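Local coordinates for protein glutathione synthetase-like effector 30 (Gpa-GSS30-apo) (Globodera pallida, PDB 5OET) that probably serves as an effector of a plant-parasitic nematode, built on the fold of glutathione synthetase, the ATP-dependent ligase that joins gamma-glutamylcysteine to glycine, at residues Y122-E127 against K349-V354; Y341-S346 against G483-G488. All coordinates share one frame; numbering follows the deposited sequence.

Followed from the N terminus, the chain first reaches helix 122-127, the opening side of contact 1. A span of 221 residues, including a six-stranded mixed sheet, intervenes before contact 1 is closed by 349-354. Just ahead of that closure, 341-346 opens contact 2, which 483-488 closes after another 136 residues; the two loops therefore cross. Segments 341-346 and 349-354 follow one another, so a pair of short successive helices reaches in two directions, toward helix 122-127 and toward the end of the long strand 469-484. The centres lie about 13 Å apart, yet the contacts touch through Leu125 CD1 and Ile342 CD1, 3.7 Å from each other.

Contact 1. Residues Y122-E127 against K349-V354; sequences YEFLKE and KRMQQV
The phenyl ring of Phe124 receives the methyl group of Met351 obliquely: Met351 CE lies 3.7 Å from Phe124 CE2 and 4.0 Å from Phe124 CZ. Two other flat groups are covered from within their own helices. Lys126 CD sits 3.6 Å above the plane of the Tyr122 ring, displaced toward the rim, and Val354 CG2 lies 3.5 Å above the centre of the Arg350 guanidinium. With CG anti to the backbone N (chi1 -172°), the Met351 chain leaves toward helix 122-127, then bends at both later torsions, bringing the methyl to Phe124 while the sulfur faces Leu125. Met351 SD is 5.4 Å from the Phe124 centroid, a slanting Met-aromatic contact, and Leu125 CD2 approaches the same SD atom to 3.8 Å, with the two side chains crossing at about a right angle. This is a small, largely buried apolar contact, one methionine between a leucine and a phenylalanine joining two short helices far apart in sequence. No hydrogen bond joins the segments. Within 122-127, Lys126 NZ forms a salt bridge with Glu123 OE1 (3.2 Å); Arg350 NE bonds to Ala128 O, just beyond that helix. Phe364 meets Phe124 edge-to-face. Leu125 also packs on Leu345 of helix 342-345, Tyr122 reaches helix 141-150, and Gln353 rests against Tyr444 of strand 443-447.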
loop_
_atom_site.group_PDB
_atom_site.type_symbol
_atom_site.label_atom_id
_atom_site.label_comp_id
_atom_site.label_asym_id
_atom_site.label_seq_id
_atom_site.Cartn_x
_atom_site.Cartn_y
_atom_site.Cartn_z
ATOM N N TYR A 122 -26.804 19.035 27.484
ATOM C CA TYR A 122 -26.994 20.163 26.560
ATOM C C TYR A 122 -27.090 21.530 27.261
ATOM O O TYR A 122 -26.510 22.521 26.794
ATOM C CB TYR A 122 -28.245 19.957 25.693
ATOM C CG TYR A 122 -28.405 20.947 24.542
ATOM C CD1 TYR A 122 -27.312 21.335 23.755
ATOM C CD2 TYR A 122 -29.645 21.464 24.209
ATOM C CE1 TYR A 122 -27.450 22.219 22.696
ATOM C CE2 TYR A 122 -29.797 22.348 23.139
ATOM C CZ TYR A 122 -28.692 22.720 22.387
ATOM O OH TYR A 122 -28.793 23.591 21.324
ATOM N N GLU A 123 -27.827 21.592 28.364
ATOM C CA GLU A 123 -27.874 22.838 29.113
ATOM C C GLU A 123 -26.478 23.286 29.630
ATOM O O GLU A 123 -26.206 24.485 29.627
ATOM C CB GLU A 123 -28.992 22.834 30.174
ATOM C CG GLU A 123 -30.223 23.648 29.744
ATOM C CD GLU A 123 -29.966 25.169 29.792
ATOM O OE1 GLU A 123 -29.913 25.812 28.712
ATOM O OE2 GLU A 123 -29.784 25.719 30.915
ATOM N N PHE A 124 -25.595 22.356 30.004
ATOM C CA PHE A 124 -24.242 22.726 30.414
ATOM C C PHE A 124 -23.463 23.362 29.273
ATOM O O PHE A 124 -22.828 24.412 29.454
ATOM C CB PHE A 124 -23.449 21.537 30.972
ATOM C CG PHE A 124 -22.025 21.880 31.295
ATOM C CD1 PHE A 124 -21.728 22.721 32.364
ATOM C CD2 PHE A 124 -20.983 21.417 30.498
ATOM C CE1 PHE A 124 -20.411 23.069 32.657
ATOM C CE2 PHE A 124 -19.665 21.758 30.785
ATOM C CZ PHE A 124 -19.375 22.585 31.871
ATOM N N LEU A 125 -23.509 22.712 28.112
ATOM C CA LEU A 125 -22.822 23.197 26.915
ATOM C C LEU A 125 -23.322 24.585 26.531
ATOM O O LEU A 125 -22.513 25.479 26.317
ATOM C CB LEU A 125 -23.003 22.227 25.741
ATOM C CG LEU A 125 -22.401 20.819 25.839
ATOM C CD1 LEU A 125 -22.433 20.113 24.491
ATOM C CD2 LEU A 125 -20.975 20.875 26.345
ATOM N N LYS A 126 -24.647 24.762 26.479
ATOM C CA LYS A 126 -25.258 26.078 26.225
ATOM C C LYS A 126 -24.790 27.121 27.228
ATOM O O LYS A 126 -24.445 28.230 26.843
ATOM C CB LYS A 126 -26.795 26.007 26.224
ATOM C CG LYS A 126 -27.403 25.541 24.897
ATOM C CD LYS A 126 -28.937 25.473 24.925
ATOM C CE LYS A 126 -29.618 26.822 24.698
ATOM N NZ LYS A 126 -30.215 27.439 25.924
ATOM N N GLU A 127 -24.748 26.761 28.510
ATOM C CA GLU A 127 -24.304 27.703 29.556
ATOM C C GLU A 127 -22.852 28.131 29.365
ATOM O O GLU A 127 -22.518 29.267 29.660
ATOM C CB GLU A 127 -24.546 27.160 30.977
ATOM C CG GLU A 127 -24.975 28.246 31.949
ATOM C CD GLU A 127 -23.826 29.087 32.518
ATOM O OE1 GLU A 127 -22.660 28.607 32.519
ATOM O OE2 GLU A 127 -24.090 30.229 32.991
ATOM N N LYS A 349 -12.976 25.101 21.150
ATOM C CA LYS A 349 -11.822 25.489 21.943
ATOM C C LYS A 349 -12.276 26.326 23.128
ATOM O O LYS A 349 -11.584 26.378 24.130
ATOM C CB LYS A 349 -10.814 26.259 21.096
ATOM C CG LYS A 349 -9.358 25.916 21.354
ATOM C CD LYS A 349 -8.571 26.101 20.068
ATOM C CE LYS A 349 -8.869 24.999 19.049
ATOM N NZ LYS A 349 -9.013 25.609 17.702
ATOM N N ARG A 350 -13.419 26.992 23.000
ATOM C CA ARG A 350 -14.080 27.643 24.130
ATOM C C ARG A 350 -14.303 26.668 25.301
ATOM O O ARG A 350 -14.014 26.969 26.445
ATOM C CB ARG A 350 -15.409 28.238 23.661
ATOM C CG ARG A 350 -16.354 28.763 24.736
ATOM C CD ARG A 350 -15.684 29.762 25.638
ATOM N NE ARG A 350 -16.586 30.212 26.690
ATOM C CZ ARG A 350 -16.241 31.004 27.704
ATOM N NH1 ARG A 350 -15.006 31.442 27.832
ATOM N NH2 ARG A 350 -17.149 31.363 28.598
ATOM N N MET A 351 -14.802 25.493 24.977
ATOM C CA MET A 351 -15.152 24.476 25.951
ATOM C C MET A 351 -13.925 23.887 26.586
ATOM O O MET A 351 -13.916 23.576 27.756
ATOM C CB MET A 351 -15.921 23.357 25.239
ATOM C CG MET A 351 -16.529 22.311 26.148
ATOM S SD MET A 351 -17.909 23.013 27.024
ATOM C CE MET A 351 -17.194 23.479 28.611
ATOM N N GLN A 352 -12.893 23.704 25.778
ATOM C CA GLN A 352 -11.629 23.182 26.259
ATOM C C GLN A 352 -11.028 24.159 27.256
ATOM O O GLN A 352 -10.516 23.765 28.303
ATOM C CB GLN A 352 -10.696 22.932 25.081
ATOM C CG GLN A 352 -11.188 21.814 24.157
ATOM C CD GLN A 352 -10.383 21.714 22.878
ATOM O OE1 GLN A 352 -9.164 21.595 22.908
ATOM N NE2 GLN A 352 -11.068 21.748 21.744
ATOM N N GLN A 353 -11.134 25.441 26.934
ATOM C CA GLN A 353 -10.719 26.512 27.830
ATOM C C GLN A 353 -11.609 26.565 29.068
ATOM O O GLN A 353 -11.108 26.783 30.165
ATOM C CB GLN A 353 -10.707 27.857 27.084
ATOM C CG GLN A 353 -10.268 29.067 27.901
ATOM C CD GLN A 353 -11.415 29.973 28.302
ATOM O OE1 GLN A 353 -12.263 30.316 27.482
ATOM N NE2 GLN A 353 -11.446 30.371 29.567
ATOM N N VAL A 354 -12.913 26.354 28.901
ATOM C CA VAL A 354 -13.836 26.293 30.051
ATOM C C VAL A 354 -13.508 25.136 31.002
ATOM O O VAL A 354 -13.661 25.291 32.195
ATOM C CB VAL A 354 -15.331 26.280 29.617
ATOM C CG1 VAL A 354 -16.265 25.961 30.791
ATOM C CG2 VAL A 354 -15.729 27.623 29.005
#

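Contact 2. Residues Y341-S346 against G483-G488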
loop_
_atom_site.group_PDB
_atom_site.type_symbol
_atom_site.label_atom_id
_atom_site.label_comp_id
_atom_site.label_asym_id
_atom_site.label_seq_id
_atom_site.Cartn_x
_atom_site.Cartn_y
_atom_site.Cartn_z
ATOM N N TYR A 341 -24.054 15.536 16.171
ATOM C CA TYR A 341 -23.636 16.937 16.079
ATOM C C TYR A 341 -23.378 17.622 17.413
ATOM O O TYR A 341 -22.490 18.465 17.491
ATOM C CB TYR A 341 -24.604 17.772 15.220
ATOM C CG TYR A 341 -24.040 18.053 13.862
ATOM C CD1 TYR A 341 -23.074 19.035 13.699
ATOM C CD2 TYR A 341 -24.429 17.310 12.739
ATOM C CE1 TYR A 341 -22.514 19.290 12.453
ATOM C CE2 TYR A 341 -23.888 17.565 11.480
ATOM C CZ TYR A 341 -22.924 18.561 11.349
ATOM O OH TYR A 341 -22.358 18.852 10.128
ATOM N N ILE A 342 -24.118 17.241 18.456
ATOM C CA ILE A 342 -23.911 17.771 19.822
ATOM C C ILE A 342 -22.444 17.763 20.270
ATOM O O ILE A 342 -22.016 18.647 21.023
ATOM C CB ILE A 342 -24.803 17.038 20.864
ATOM C CG1 ILE A 342 -24.739 17.705 22.235
ATOM C CG2 ILE A 342 -24.413 15.576 21.024
ATOM C CD1 ILE A 342 -25.245 19.121 22.254
ATOM N N PHE A 343 -21.673 16.787 19.780
ATOM C CA PHE A 343 -20.265 16.663 20.155
ATOM C C PHE A 343 -19.403 17.759 19.566
ATOM O O PHE A 343 -18.375 18.101 20.158
ATOM C CB PHE A 343 -19.715 15.298 19.764
ATOM C CG PHE A 343 -20.126 14.207 20.691
ATOM C CD1 PHE A 343 -21.412 13.731 20.678
ATOM C CD2 PHE A 343 -19.239 13.677 21.586
ATOM C CE1 PHE A 343 -21.806 12.719 21.528
ATOM C CE2 PHE A 343 -19.621 12.665 22.436
ATOM C CZ PHE A 343 -20.912 12.188 22.415
ATOM N N ALA A 344 -19.812 18.315 18.427
ATOM C CA ALA A 344 -19.132 19.482 17.864
ATOM C C ALA A 344 -19.186 20.693 18.800
ATOM O O ALA A 344 -18.235 21.476 18.838
ATOM C CB ALA A 344 -19.721 19.850 16.514
ATOM N N LEU A 345 -20.290 20.843 19.534
ATOM C CA LEU A 345 -20.424 21.888 20.550
ATOM C C LEU A 345 -19.509 21.627 21.780
ATOM O O LEU A 345 -18.924 22.553 22.342
ATOM C CB LEU A 345 -21.901 22.021 20.968
ATOM C CG LEU A 345 -22.322 23.231 21.801
ATOM C CD1 LEU A 345 -22.021 24.538 21.094
ATOM C CD2 LEU A 345 -23.804 23.147 22.125
ATOM N N SER A 346 -19.363 20.368 22.180
ATOM C CA SER A 346 -18.494 20.035 23.317
ATOM C C SER A 346 -16.999 19.989 22.972
ATOM O O SER A 346 -16.184 19.730 23.853
ATOM C CB SER A 346 -18.923 18.704 23.964
ATOM O OG SER A 346 -18.416 17.580 23.265
ATOM N N GLY A 483 -21.586 4.600 23.532
ATOM C CA GLY A 483 -22.317 5.018 24.719
ATOM C C GLY A 483 -23.713 5.476 24.408
ATOM O O GLY A 483 -24.008 5.833 23.265
ATOM N N ASN A 484 -24.562 5.457 25.439
ATOM C CA ASN A 484 -25.963 5.835 25.330
ATOM C C ASN A 484 -26.114 7.204 25.952
ATOM O O ASN A 484 -25.862 7.365 27.127
ATOM C CB ASN A 484 -26.840 4.819 26.058
ATOM C CG ASN A 484 -28.312 5.185 26.025
ATOM O OD1 ASN A 484 -28.711 6.283 26.421
ATOM N ND2 ASN A 484 -29.125 4.256 25.574
ATOM N N MET A 485 -26.580 8.174 25.186
ATOM C CA MET A 485 -26.616 9.553 25.648
ATOM C C MET A 485 -27.811 9.947 26.493
ATOM O O MET A 485 -27.851 11.074 26.990
ATOM C CB MET A 485 -26.551 10.477 24.455
ATOM C CG MET A 485 -25.316 10.236 23.635
ATOM S SD MET A 485 -25.133 11.627 22.548
ATOM C CE MET A 485 -26.452 11.290 21.377
ATOM N N GLU A 486 -28.784 9.050 26.642
ATOM C CA GLU A 486 -29.965 9.320 27.473
ATOM C C GLU A 486 -29.725 8.887 28.902
ATOM O O GLU A 486 -30.164 9.552 29.826
ATOM C CB GLU A 486 -31.226 8.640 26.904
ATOM C CG GLU A 486 -32.172 9.607 26.198
ATOM C CD GLU A 486 -33.028 8.923 25.147
ATOM O OE1 GLU A 486 -33.642 7.880 25.472
ATOM O OE2 GLU A 486 -33.062 9.421 23.996
ATOM N N THR A 487 -29.039 7.760 29.064
ATOM C CA THR A 487 -28.594 7.268 30.371
ATOM C C THR A 487 -27.188 7.778 30.755
ATOM O O THR A 487 -26.909 7.968 31.931
ATOM C CB THR A 487 -28.620 5.723 30.395
ATOM O OG1 THR A 487 -27.697 5.191 29.433
ATOM C CG2 THR A 487 -30.011 5.222 30.054
ATOM N N GLY A 488 -26.319 8.008 29.772
ATOM C CA GLY A 488 -24.906 8.335 30.024
ATOM C C GLY A 488 -24.038 7.123 30.363
ATOM O O GLY A 488 -22.919 7.283 30.840
#
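Sulfur-aromatic contact comes first: Met485 presents its thioether to the edge of the Phe343 ring. Met485 SD stands 3.6 Å from Phe343 CE1 and close to the ring plane, its direction from the centroid lying 80° off the ring normal, so this Met-aromatic contact uses the rim. The nearly extended chi2 of Met485 (-165°) carries the sulfur out to the ring, and the bend at chi3 turns the methyl away from CE1. Apolar packing adds a looser touch, Ile342 CG2 lying 4.3 Å from the same sulfur. Ile342 and Phe343 are adjacent on a weakly bonded helical turn, and together they receive a methionine from just past the end of strand 469-484.

That strand pairs antiparallel with 490-504, and residues 485-488 belong to the reversal between them, in a beta hairpin of the large mixed sheet. Further back along the same strand, Cys480 forms a disulfide with Cys164.

Hydrogen bonds shape the reversal rather than bridge the segments. Asn484 OD1 accepts from Glu486 N at 2.8 Å, an Asx turn, and from Thr487 N at 3.0 Å, the latter donor sitting above the carbonyl plane. Gly488 N bonds back to Asn484 O at 2.8 Å, where the chain, with positive phi at Gly488, leads into strand 490-504.

Aromatic neighbours add to the packing: Phe163 meets Phe343 with the ring planes at about 45°, while Phe116 of helix 98-119 touches both Phe343 and Met485.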